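Local coordinates for cadherin-5 (Gallus gallus, PDB 3PPE), which mediates calcium-dependent homophilic cell-cell adhesion in the endothelium, its two outermost extracellular domains being present here as a strand-swapped dimer, at residues 17-22 with 58-63; 69-74 with 90-95; 32-37 with 76-81; 26-31 with 83-88. All blocks are in the same frame, centred on the assembly; numbering follows the deposited sequence.

All four contacts lie in the first cadherin domain, from its calcium-bound end to its tip. Interaction 1 holds Asp-62, a ligand of a calcium ion between the two domains; Val-94 of interaction 2 packs on Leu-61 of interaction 1, the two centres about 13 Å apart. Interactions 2 and 3 share strand 68-77, pairing it with 82-95 and 33-39 respectively. Interactions 3 and 4 adjoin at the tip, centres about 8 Å apart, through a probable hydrogen bond from Asn-30 ND2 to Asp-77 OD1 (2.9 Å). Interactions 2 and 4 meet Trp-2 and Trp-4 of the second subunit, interaction 3 reaches Trp-2 through Tyr-35, and no other chain of the assembly touches interaction 1.

Interaction 1. Residues 17-22 with 58-63; sequences LPHHVG and FERLDR. With CA (calcium ion), chain C.
A proline-aromatic CH-pi contact, Pro-18 on Phe-58, joins the residues leading into strand 19-23 to the loop that runs to the interdomain calcium site. Pro-18 CB stands 3.6 Å from the centroid of the Phe-58 ring and only 8° off its normal, over the middle of one face, while Pro-18 CG lies 3.7 Å from Phe-58 CE2. A proline suits the place because its rigid ring offers C-H groups to an aromatic face. An alanine at Phe-58 would probably leave Pro-18 CB and CG without their aromatic partner and open a gap beside them. Leu-17 brings CD2 against the loop backbone, 3.6 Å from Glu-59 C. A water bridges the segments, 2.8 Å from His-19 ND1 and donating to Glu-59 O; His-19 NE2 is bonded to Ser-15 O. Arg-60 CG lies loosely at the edge of the His-19 ring, while the Arg-60 guanidinium forms a salt bridge with Glu-12. Further on, Asp-62 OD1 binds calcium at 2.3 Å together with Glu-11, Glu-12, Glu-64, Asp-99 and a water. Strand 19-23 pairs with strand 54-57, where Val-21 and Gly-22 face Ile-55 in a classic beta bulge, and Val-21 and Leu-61 pack onto strands 6-10 and 82-95.

Interaction 2. Residues 69-74 with 90-95; sequences YELTAH and FIIKVS
Leu-71 and Phe-90 form an antiparallel hydrogen-bonded pair whose side chains cross obliquely, Leu-71 CB lying over one face of the Phe-90 ring at 3.6 Å from Phe-90 CZ. The ring gets there because chi1 of 69° places Phe-90 CG between the backbone N and the carbonyl carbon. Its CE1 also comes 3.8 Å from Ala-73 CB, where a small residue leaves space for an aromatic one. On the same face of the sheet Leu-71 CD1 meets Ile-92 CD1 at 3.9 Å, and the edge of the Tyr-69 ring is met by Val-94, CE1 to CG2 3.7 Å. The other face carries Glu-70 beside Ile-91, pointing the same way.

Behind the side chains stand four backbone bonds. Leu-71 N donates to Phe-90 O at 2.9 Å, nearly straight (168°), and Phe-90 N returns the bond to Leu-71 O; Tyr-69 and Ile-92 repeat the exchange. Together they fix the register of the beta hairpin made by strands 68-77 and 82-95.

Farther out, Ile-37 packs on Leu-71, the Tyr-69 ring meets Phe-46 edge-to-face, and the second subunit brings Trp-4 to the Phe-90 ring and Trp-2 to Ala-73. An alanine at Phe-90 would probably open a gap beside Leu-71 and Ala-73 and leave Trp-4 of the second subunit without its ring partner. Backbone bonds thus set the pairing, while apolar side chains form a buried apolar surface, consistent with a part in receiving the tryptophans of the partner's swapped strand.

Interaction 3. Residues 32-37 with 76-81; sequences NAMYII and IDRRNN
Asn-32 and Arg-79 meet flat on flat: the amide lies over one face of the guanidinium with the two planes 8° apart, and Asn-32 CG is 3.4 Å from Arg-79 NE. A planar amide suits this position, since it can lie flat on the guanidinium while Asp-77 meets the NE and NH2 side in the plane. Arg-79 grips the carboxylate side-on, NE donating to Asp-77 OD2 at 3.0 Å and NH2 to Asp-77 OD1 at 2.8 Å, both through syn lone pairs and within the guanidinium plane. Asp-77 OD2 also accepts from Arg-79 N on its anti side, closing an Asx turn where strand 68-77 ends.

Next along strand 33-39, an outermost strand of its sheet within this chain, Met-34 and Arg-78 cross at about a right angle. Arg-78 CG takes chi1 of 64°, between the backbone N and carbonyl carbon, which brings it 3.1 Å from Asn-32 O; Met-34 CE rests 3.7 Å from Arg-78 CB. Ile-36 and Ile-76 cross squarely, CG1 to CG1 3.7 Å.

The backbones pair strand 33-39 antiparallel with strand 68-77. Met-34 and Ile-76 exchange two hydrogen bonds, and Arg-78 N donates to Asn-32 O at 2.9 Å, almost straight (177°). With Asn-30 also bonded to Asp-77 OD1, the donors round the carboxylate would favour its ionised form, and the two-nitrogen grip is likely to hold the guanidinium flat against the amide.

Interaction 4. Residues 26-31 with 83-88; sequences SSVGNK and SLEPPS
Ser-26 holds OG anti to its backbone N (chi1 159°), and Glu-85 bends at chi2 (-89°) to turn its CD toward that hydroxyl. The two groups join in a short hydrogen bond, Ser-26 OG donating to Glu-85 OE2 at 2.6 Å through the anti lone pair of the carboxylate oxygen. The same hydroxyl accepts from Val-28 N at 3.2 Å, making an ST turn; a serine suits this place because one small group can both donate across the contact and accept within its own loop. Val-28 reaches Glu-85 tip to tip, its CG1 lying 3.2 Å from Glu-85 OE2.

The loop 26-31 between strands 19-23 and 33-39 here faces residues 83-88, and the pair borders the site where the first cadherin domain takes up the N-terminal strand of its partner in the domain-swapped dimer. Glu-85 OE2 receives a second hydrogen bond, from Asp-1 N, the terminal amine of the second subunit, so its negative charge probably steadies that chain terminus. Trp-2 of the second subunit donates from NE1 to Pro-86 O, and Trp-4 of the same chain from NE1 to Ser-88 OG.

Away from the carboxylate, Asn-30 and Leu-84 cross at about a right angle, Asn-30 ND2 standing 3.7 Å from Leu-84 CD2. The amide is held at both ends, Asn-30 ND2 bonded to Asp-77 OD1 and Asn-30 OD1 to Asn-32 N.

Interaction 1. Residues 17-22 with 58-63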
# COMPACT_ATOMS: atom_id res chain seq x y z
N LEU A 17 9.21 -8.74 6.55
CA LEU A 17 7.98 -9.39 6.14
C LEU A 17 7.01 -9.52 7.32
O LEU A 17 7.42 -9.44 8.48
CB LEU A 17 8.27 -10.77 5.55
CG LEU A 17 9.15 -10.80 4.30
CD1 LEU A 17 9.96 -12.09 4.24
CD2 LEU A 17 8.31 -10.64 3.04
N PRO A 18 5.73 -9.72 7.01
CA PRO A 18 5.26 -9.67 5.63
C PRO A 18 4.93 -8.24 5.19
O PRO A 18 5.02 -7.32 6.00
CB PRO A 18 3.98 -10.51 5.67
CG PRO A 18 3.49 -10.37 7.07
CD PRO A 18 4.73 -10.29 7.92
N HIS A 19 4.57 -8.07 3.93
CA HIS A 19 4.38 -6.73 3.35
C HIS A 19 2.99 -6.54 2.79
O HIS A 19 2.49 -7.36 2.08
CB HIS A 19 5.41 -6.49 2.22
CG HIS A 19 6.84 -6.62 2.66
ND1 HIS A 19 7.79 -7.25 1.88
CD2 HIS A 19 7.48 -6.24 3.80
CE1 HIS A 19 8.95 -7.24 2.51
NE2 HIS A 19 8.79 -6.65 3.69
N HIS A 20 2.38 -5.42 3.12
CA HIS A 20 1.00 -5.17 2.75
C HIS A 20 0.91 -4.94 1.25
O HIS A 20 1.64 -4.10 0.69
CB HIS A 20 0.44 -3.96 3.50
CG HIS A 20 -1.02 -3.74 3.24
ND1 HIS A 20 -1.99 -4.58 3.72
CD2 HIS A 20 -1.67 -2.79 2.53
CE1 HIS A 20 -3.19 -4.14 3.37
NE2 HIS A 20 -3.02 -3.06 2.64
N VAL A 21 0.01 -5.70 0.62
CA VAL A 21 -0.21 -5.65 -0.83
C VAL A 21 -1.40 -4.74 -1.16
O VAL A 21 -1.30 -3.88 -2.02
CB VAL A 21 -0.45 -7.06 -1.44
CG1 VAL A 21 -0.85 -6.97 -2.95
CG2 VAL A 21 0.81 -7.94 -1.26
N GLY A 22 -2.53 -4.95 -0.50
CA GLY A 22 -3.74 -4.20 -0.84
C GLY A 22 -4.93 -4.80 -0.10
O GLY A 22 -4.75 -5.61 0.81
N PHE A 58 4.47 -12.60 1.57
CA PHE A 58 5.30 -13.32 2.55
C PHE A 58 6.68 -13.71 2.01
O PHE A 58 7.42 -14.46 2.65
CB PHE A 58 4.54 -14.54 3.11
CG PHE A 58 3.48 -14.15 4.09
CD1 PHE A 58 2.29 -13.58 3.66
CD2 PHE A 58 3.69 -14.30 5.46
CE1 PHE A 58 1.32 -13.18 4.57
CE2 PHE A 58 2.70 -13.91 6.37
CZ PHE A 58 1.52 -13.35 5.92
N GLU A 59 6.99 -13.18 0.83
CA GLU A 59 8.33 -13.21 0.27
C GLU A 59 8.61 -11.86 -0.32
O GLU A 59 7.70 -11.13 -0.72
CB GLU A 59 8.43 -14.21 -0.89
CG GLU A 59 8.22 -15.62 -0.50
CD GLU A 59 8.40 -16.55 -1.65
OE1 GLU A 59 8.10 -17.74 -1.45
OE2 GLU A 59 8.83 -16.11 -2.73
N ARG A 60 9.90 -11.53 -0.38
CA ARG A 60 10.38 -10.42 -1.18
C ARG A 60 10.21 -10.80 -2.65
O ARG A 60 10.44 -11.96 -3.03
CB ARG A 60 11.84 -10.13 -0.89
CG ARG A 60 12.08 -9.52 0.46
CD ARG A 60 13.55 -9.21 0.62
NE ARG A 60 14.01 -8.38 -0.50
CZ ARG A 60 14.77 -8.79 -1.51
NH1 ARG A 60 15.23 -10.04 -1.58
NH2 ARG A 60 15.10 -7.92 -2.44
N LEU A 61 9.81 -9.83 -3.45
CA LEU A 61 9.48 -10.05 -4.84
C LEU A 61 10.52 -9.41 -5.81
O LEU A 61 11.07 -8.35 -5.55
CB LEU A 61 8.08 -9.48 -5.12
CG LEU A 61 6.94 -10.02 -4.25
CD1 LEU A 61 5.67 -9.18 -4.44
CD2 LEU A 61 6.72 -11.52 -4.54
N ASP A 62 10.73 -10.05 -6.94
CA ASP A 62 11.62 -9.52 -7.96
C ASP A 62 10.79 -9.37 -9.21
O ASP A 62 10.43 -10.36 -9.81
CB ASP A 62 12.75 -10.51 -8.19
CG ASP A 62 13.76 -10.04 -9.24
OD1 ASP A 62 13.66 -8.90 -9.76
OD2 ASP A 62 14.66 -10.84 -9.52
N ARG A 63 10.48 -8.13 -9.60
CA ARG A 63 9.73 -7.90 -10.85
C ARG A 63 10.41 -8.53 -12.08
O ARG A 63 9.74 -8.96 -13.03
CB ARG A 63 9.50 -6.39 -11.07
CG ARG A 63 8.45 -6.06 -12.12
CD ARG A 63 8.77 -4.70 -12.76
NE ARG A 63 10.03 -4.77 -13.54
CZ ARG A 63 10.10 -5.22 -14.80
NH1 ARG A 63 9.01 -5.62 -15.41
NH2 ARG A 63 11.26 -5.32 -15.42
CA CA C . 14.55 -6.86 -9.30
O HOH W 1 7.21 -8.23 -0.72
O HOH W 2 16.75 -7.48 -10.21

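Interaction 2. Residues 69-74 with 90-95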
# COMPACT_ATOMS: atom_id res chain seq x y z
N TYR A 69 0.74 -11.11 -11.03
CA TYR A 69 0.11 -12.34 -10.57
C TYR A 69 -1.41 -12.19 -10.74
O TYR A 69 -1.98 -11.22 -10.28
CB TYR A 69 0.41 -12.60 -9.08
CG TYR A 69 1.89 -12.79 -8.74
CD1 TYR A 69 2.74 -11.69 -8.55
CD2 TYR A 69 2.42 -14.06 -8.61
CE1 TYR A 69 4.13 -11.88 -8.25
CE2 TYR A 69 3.76 -14.25 -8.30
CZ TYR A 69 4.61 -13.16 -8.12
OH TYR A 69 5.96 -13.38 -7.82
N GLU A 70 -2.02 -13.16 -11.40
CA GLU A 70 -3.46 -13.25 -11.64
C GLU A 70 -4.11 -14.05 -10.52
O GLU A 70 -3.79 -15.22 -10.31
CB GLU A 70 -3.73 -13.91 -13.02
CG GLU A 70 -3.03 -13.15 -14.17
CD GLU A 70 -3.51 -13.51 -15.57
OE1 GLU A 70 -3.79 -14.70 -15.81
OE2 GLU A 70 -3.60 -12.58 -16.45
N LEU A 71 -5.00 -13.42 -9.78
CA LEU A 71 -5.69 -14.12 -8.71
C LEU A 71 -7.21 -13.95 -8.83
O LEU A 71 -7.69 -13.13 -9.62
CB LEU A 71 -5.20 -13.62 -7.34
CG LEU A 71 -3.85 -14.09 -6.77
CD1 LEU A 71 -2.66 -13.35 -7.44
CD2 LEU A 71 -3.84 -13.75 -5.30
N THR A 72 -7.95 -14.73 -8.04
CA THR A 72 -9.40 -14.62 -8.02
C THR A 72 -9.84 -14.57 -6.58
O THR A 72 -9.38 -15.36 -5.76
CB THR A 72 -10.09 -15.80 -8.76
OG1 THR A 72 -9.66 -15.78 -10.12
CG2 THR A 72 -11.61 -15.65 -8.75
N ALA A 73 -10.72 -13.62 -6.28
CA ALA A 73 -11.22 -13.42 -4.95
C ALA A 73 -12.62 -14.03 -4.78
O ALA A 73 -13.42 -14.02 -5.71
CB ALA A 73 -11.22 -11.91 -4.62
N HIS A 74 -12.89 -14.56 -3.60
CA HIS A 74 -14.24 -14.96 -3.23
C HIS A 74 -14.65 -14.36 -1.88
O HIS A 74 -13.87 -13.64 -1.25
CB HIS A 74 -14.36 -16.48 -3.18
CG HIS A 74 -13.65 -17.18 -4.30
ND1 HIS A 74 -14.29 -17.99 -5.21
CD2 HIS A 74 -12.34 -17.19 -4.65
CE1 HIS A 74 -13.41 -18.46 -6.07
NE2 HIS A 74 -12.22 -17.99 -5.76
N PHE A 90 -8.53 -10.47 -10.38
CA PHE A 90 -7.75 -9.27 -10.19
C PHE A 90 -6.29 -9.59 -10.45
O PHE A 90 -5.88 -10.76 -10.51
CB PHE A 90 -8.01 -8.61 -8.81
CG PHE A 90 -7.48 -9.40 -7.61
CD1 PHE A 90 -8.18 -10.49 -7.10
CD2 PHE A 90 -6.30 -9.01 -6.99
CE1 PHE A 90 -7.70 -11.22 -6.00
CE2 PHE A 90 -5.80 -9.70 -5.90
CZ PHE A 90 -6.49 -10.82 -5.39
N ILE A 91 -5.48 -8.54 -10.58
CA ILE A 91 -4.05 -8.74 -10.79
C ILE A 91 -3.30 -8.00 -9.70
O ILE A 91 -3.63 -6.86 -9.38
CB ILE A 91 -3.62 -8.28 -12.23
CG1 ILE A 91 -4.20 -9.27 -13.26
CG2 ILE A 91 -2.08 -8.15 -12.33
CD1 ILE A 91 -4.12 -8.83 -14.80
N ILE A 92 -2.34 -8.69 -9.10
CA ILE A 92 -1.37 -8.06 -8.23
C ILE A 92 -0.17 -7.71 -9.13
O ILE A 92 0.48 -8.61 -9.67
CB ILE A 92 -0.93 -9.00 -7.05
CG1 ILE A 92 -2.12 -9.27 -6.07
CG2 ILE A 92 0.22 -8.31 -6.28
CD1 ILE A 92 -1.79 -10.37 -5.02
N LYS A 93 0.11 -6.42 -9.29
CA LYS A 93 1.21 -5.91 -10.15
C LYS A 93 2.42 -5.66 -9.28
O LYS A 93 2.27 -5.06 -8.22
CB LYS A 93 0.79 -4.57 -10.76
CG LYS A 93 -0.31 -4.70 -11.80
CD LYS A 93 0.27 -4.79 -13.21
CE LYS A 93 -0.83 -5.04 -14.27
NZ LYS A 93 -0.20 -5.29 -15.61
N VAL A 94 3.61 -6.10 -9.70
CA VAL A 94 4.85 -5.83 -8.94
C VAL A 94 5.45 -4.56 -9.55
O VAL A 94 5.81 -4.57 -10.73
CB VAL A 94 5.87 -7.01 -9.00
CG1 VAL A 94 7.15 -6.75 -8.10
CG2 VAL A 94 5.17 -8.35 -8.56
N SER A 95 5.56 -3.51 -8.76
CA SER A 95 6.03 -2.18 -9.20
C SER A 95 7.55 -2.19 -9.25
O SER A 95 8.20 -2.63 -8.33
CB SER A 95 5.58 -1.09 -8.21
OG SER A 95 4.18 -1.19 -8.00

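Interaction 3. Residues 32-37 with 76-81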
# COMPACT_ATOMS: atom_id res chain seq x y z
N ASN A 32 -20.40 -13.77 9.13
CA ASN A 32 -19.82 -15.10 8.99
C ASN A 32 -19.01 -15.24 7.70
O ASN A 32 -18.58 -16.34 7.35
CB ASN A 32 -20.91 -16.17 9.04
CG ASN A 32 -21.94 -15.90 10.12
OD1 ASN A 32 -22.92 -15.19 9.91
ND2 ASN A 32 -21.72 -16.48 11.30
N ALA A 33 -18.81 -14.12 7.01
CA ALA A 33 -18.10 -14.13 5.71
C ALA A 33 -16.57 -14.09 5.85
O ALA A 33 -16.04 -13.45 6.78
CB ALA A 33 -18.56 -12.97 4.87
N MET A 34 -15.89 -14.79 4.94
CA MET A 34 -14.45 -14.78 4.84
C MET A 34 -14.01 -14.56 3.40
O MET A 34 -14.55 -15.20 2.49
CB MET A 34 -13.89 -16.12 5.28
CG MET A 34 -13.98 -16.44 6.77
SD MET A 34 -13.33 -18.11 6.93
CE MET A 34 -14.06 -18.90 5.45
N TYR A 35 -12.98 -13.73 3.21
CA TYR A 35 -12.32 -13.54 1.94
C TYR A 35 -11.36 -14.70 1.70
O TYR A 35 -10.58 -15.06 2.58
CB TYR A 35 -11.54 -12.21 1.94
CG TYR A 35 -12.41 -10.99 2.01
CD1 TYR A 35 -12.67 -10.36 3.22
CD2 TYR A 35 -12.97 -10.44 0.85
CE1 TYR A 35 -13.46 -9.21 3.29
CE2 TYR A 35 -13.78 -9.27 0.92
CZ TYR A 35 -14.03 -8.68 2.12
OH TYR A 35 -14.82 -7.54 2.18
N ILE A 36 -11.48 -15.32 0.53
CA ILE A 36 -10.67 -16.48 0.13
C ILE A 36 -10.07 -16.13 -1.23
O ILE A 36 -10.73 -15.49 -2.06
CB ILE A 36 -11.52 -17.77 -0.02
CG1 ILE A 36 -12.32 -18.05 1.27
CG2 ILE A 36 -10.65 -18.97 -0.33
CD1 ILE A 36 -11.43 -18.25 2.54
N ILE A 37 -8.81 -16.49 -1.44
CA ILE A 37 -8.17 -16.28 -2.75
C ILE A 37 -7.62 -17.55 -3.36
O ILE A 37 -7.32 -18.49 -2.65
CB ILE A 37 -7.04 -15.17 -2.69
CG1 ILE A 37 -5.98 -15.53 -1.63
CG2 ILE A 37 -7.66 -13.82 -2.37
CD1 ILE A 37 -4.70 -14.55 -1.61
N ILE A 76 -16.92 -16.15 1.49
CA ILE A 76 -17.55 -17.43 1.80
C ILE A 76 -18.17 -17.41 3.20
O ILE A 76 -17.55 -16.95 4.16
CB ILE A 76 -16.54 -18.59 1.72
CG1 ILE A 76 -15.90 -18.64 0.33
CG2 ILE A 76 -17.21 -19.91 2.06
CD1 ILE A 76 -16.90 -18.83 -0.79
N ASP A 77 -19.40 -17.91 3.30
CA ASP A 77 -20.02 -18.16 4.59
C ASP A 77 -19.37 -19.35 5.29
O ASP A 77 -19.54 -20.49 4.87
CB ASP A 77 -21.52 -18.39 4.43
CG ASP A 77 -22.28 -18.23 5.74
OD1 ASP A 77 -23.41 -17.71 5.71
OD2 ASP A 77 -21.74 -18.64 6.79
N ARG A 78 -18.63 -19.08 6.36
CA ARG A 78 -17.82 -20.09 7.02
C ARG A 78 -18.69 -21.03 7.86
O ARG A 78 -18.21 -22.04 8.36
CB ARG A 78 -16.74 -19.44 7.88
CG ARG A 78 -17.29 -18.63 9.05
CD ARG A 78 -16.25 -17.64 9.56
NE ARG A 78 -15.75 -18.01 10.88
CZ ARG A 78 -14.84 -18.96 11.10
NH1 ARG A 78 -14.33 -19.63 10.08
NH2 ARG A 78 -14.45 -19.22 12.34
N ARG A 79 -19.96 -20.67 8.02
CA ARG A 79 -20.94 -21.57 8.61
C ARG A 79 -21.19 -22.77 7.71
O ARG A 79 -21.16 -23.92 8.16
CB ARG A 79 -22.25 -20.83 8.88
CG ARG A 79 -22.13 -19.70 9.89
CD ARG A 79 -23.45 -18.98 10.08
NE ARG A 79 -23.92 -18.36 8.85
CZ ARG A 79 -25.11 -17.77 8.71
NH1 ARG A 79 -25.95 -17.72 9.74
NH2 ARG A 79 -25.45 -17.23 7.55
N ASN A 80 -21.45 -22.51 6.43
CA ASN A 80 -22.02 -23.51 5.54
C ASN A 80 -21.25 -23.63 4.24
O ASN A 80 -21.64 -24.38 3.34
CB ASN A 80 -23.49 -23.19 5.26
CG ASN A 80 -23.69 -21.81 4.66
OD1 ASN A 80 -22.74 -21.20 4.16
ND2 ASN A 80 -24.92 -21.32 4.71
N ASN A 81 -20.16 -22.88 4.13
CA ASN A 81 -19.29 -22.95 2.96
C ASN A 81 -20.03 -22.57 1.68
O ASN A 81 -19.67 -23.02 0.59
CB ASN A 81 -18.69 -24.35 2.82
CG ASN A 81 -17.42 -24.52 3.64
OD1 ASN A 81 -16.43 -23.83 3.42
ND2 ASN A 81 -17.46 -25.44 4.60

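Interaction 4. Residues 26-31 with 83-88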
# COMPACT_ATOMS: atom_id res chain seq x y z
N SER A 26 -15.81 -6.72 -0.58
CA SER A 26 -17.15 -7.12 -1.05
C SER A 26 -18.16 -6.38 -0.22
O SER A 26 -17.96 -6.19 0.96
CB SER A 26 -17.39 -8.60 -0.81
OG SER A 26 -18.79 -8.89 -0.79
N SER A 27 -19.26 -5.96 -0.85
CA SER A 27 -20.33 -5.27 -0.13
C SER A 27 -21.20 -6.18 0.73
O SER A 27 -22.05 -5.51 1.32
CB SER A 27 -21.17 -4.48 -1.13
OG SER A 27 -21.99 -5.36 -1.88
N VAL A 28 -21.16 -7.50 0.77
CA VAL A 28 -21.99 -8.27 1.69
C VAL A 28 -21.60 -8.01 3.14
O VAL A 28 -20.49 -7.57 3.42
CB VAL A 28 -21.91 -9.78 1.40
CG1 VAL A 28 -21.90 -10.04 -0.10
CG2 VAL A 28 -20.67 -10.37 2.06
N GLY A 29 -22.52 -8.29 4.05
CA GLY A 29 -22.40 -7.82 5.42
C GLY A 29 -22.84 -8.92 6.37
O GLY A 29 -23.00 -8.69 7.56
N ASN A 30 -23.02 -10.12 5.82
CA ASN A 30 -22.83 -11.34 6.59
C ASN A 30 -21.44 -11.38 7.22
O ASN A 30 -20.44 -11.42 6.51
CB ASN A 30 -22.98 -12.47 5.56
CG ASN A 30 -23.04 -13.84 6.20
OD1 ASN A 30 -22.59 -14.03 7.33
ND2 ASN A 30 -23.59 -14.80 5.47
N LYS A 31 -21.40 -11.37 8.54
CA LYS A 31 -20.14 -11.36 9.27
C LYS A 31 -19.73 -12.77 9.69
O LYS A 31 -18.83 -12.95 10.51
CB LYS A 31 -20.23 -10.45 10.49
CG LYS A 31 -19.56 -9.10 10.31
CD LYS A 31 -20.44 -7.97 10.83
CE LYS A 31 -20.05 -6.64 10.21
NZ LYS A 31 -18.65 -6.25 10.54
N SER A 83 -20.81 -19.89 -1.21
CA SER A 83 -20.28 -18.71 -1.87
C SER A 83 -21.30 -17.58 -1.89
O SER A 83 -22.42 -17.74 -2.40
CB SER A 83 -19.84 -19.04 -3.30
OG SER A 83 -18.76 -19.96 -3.30
N LEU A 84 -20.92 -16.43 -1.34
CA LEU A 84 -21.83 -15.33 -1.17
C LEU A 84 -21.78 -14.34 -2.36
O LEU A 84 -22.71 -13.57 -2.56
CB LEU A 84 -21.50 -14.64 0.14
CG LEU A 84 -22.12 -15.05 1.50
CD1 LEU A 84 -22.86 -16.43 1.59
CD2 LEU A 84 -21.17 -14.84 2.64
N GLU A 85 -20.73 -14.39 -3.17
CA GLU A 85 -20.55 -13.52 -4.31
C GLU A 85 -20.04 -14.32 -5.48
O GLU A 85 -19.46 -15.39 -5.27
CB GLU A 85 -19.46 -12.46 -4.01
CG GLU A 85 -19.81 -11.47 -2.90
CD GLU A 85 -20.54 -10.24 -3.44
OE1 GLU A 85 -21.26 -10.36 -4.45
OE2 GLU A 85 -20.40 -9.17 -2.83
N PRO A 86 -20.21 -13.79 -6.70
CA PRO A 86 -19.50 -14.30 -7.86
C PRO A 86 -18.01 -14.06 -7.62
O PRO A 86 -17.64 -13.10 -6.96
CB PRO A 86 -19.99 -13.40 -9.01
CG PRO A 86 -20.47 -12.17 -8.34
CD PRO A 86 -21.06 -12.63 -7.06
N PRO A 87 -17.14 -14.94 -8.09
CA PRO A 87 -15.73 -14.70 -7.83
C PRO A 87 -15.25 -13.44 -8.60
O PRO A 87 -15.93 -12.99 -9.52
CB PRO A 87 -15.05 -15.97 -8.34
CG PRO A 87 -16.03 -16.61 -9.31
CD PRO A 87 -17.41 -16.16 -8.87
N SER A 88 -14.13 -12.86 -8.23
CA SER A 88 -13.69 -11.62 -8.89
C SER A 88 -12.21 -11.74 -9.22
O SER A 88 -11.38 -11.87 -8.32
CB SER A 88 -13.95 -10.42 -7.97
OG SER A 88 -13.53 -9.23 -8.59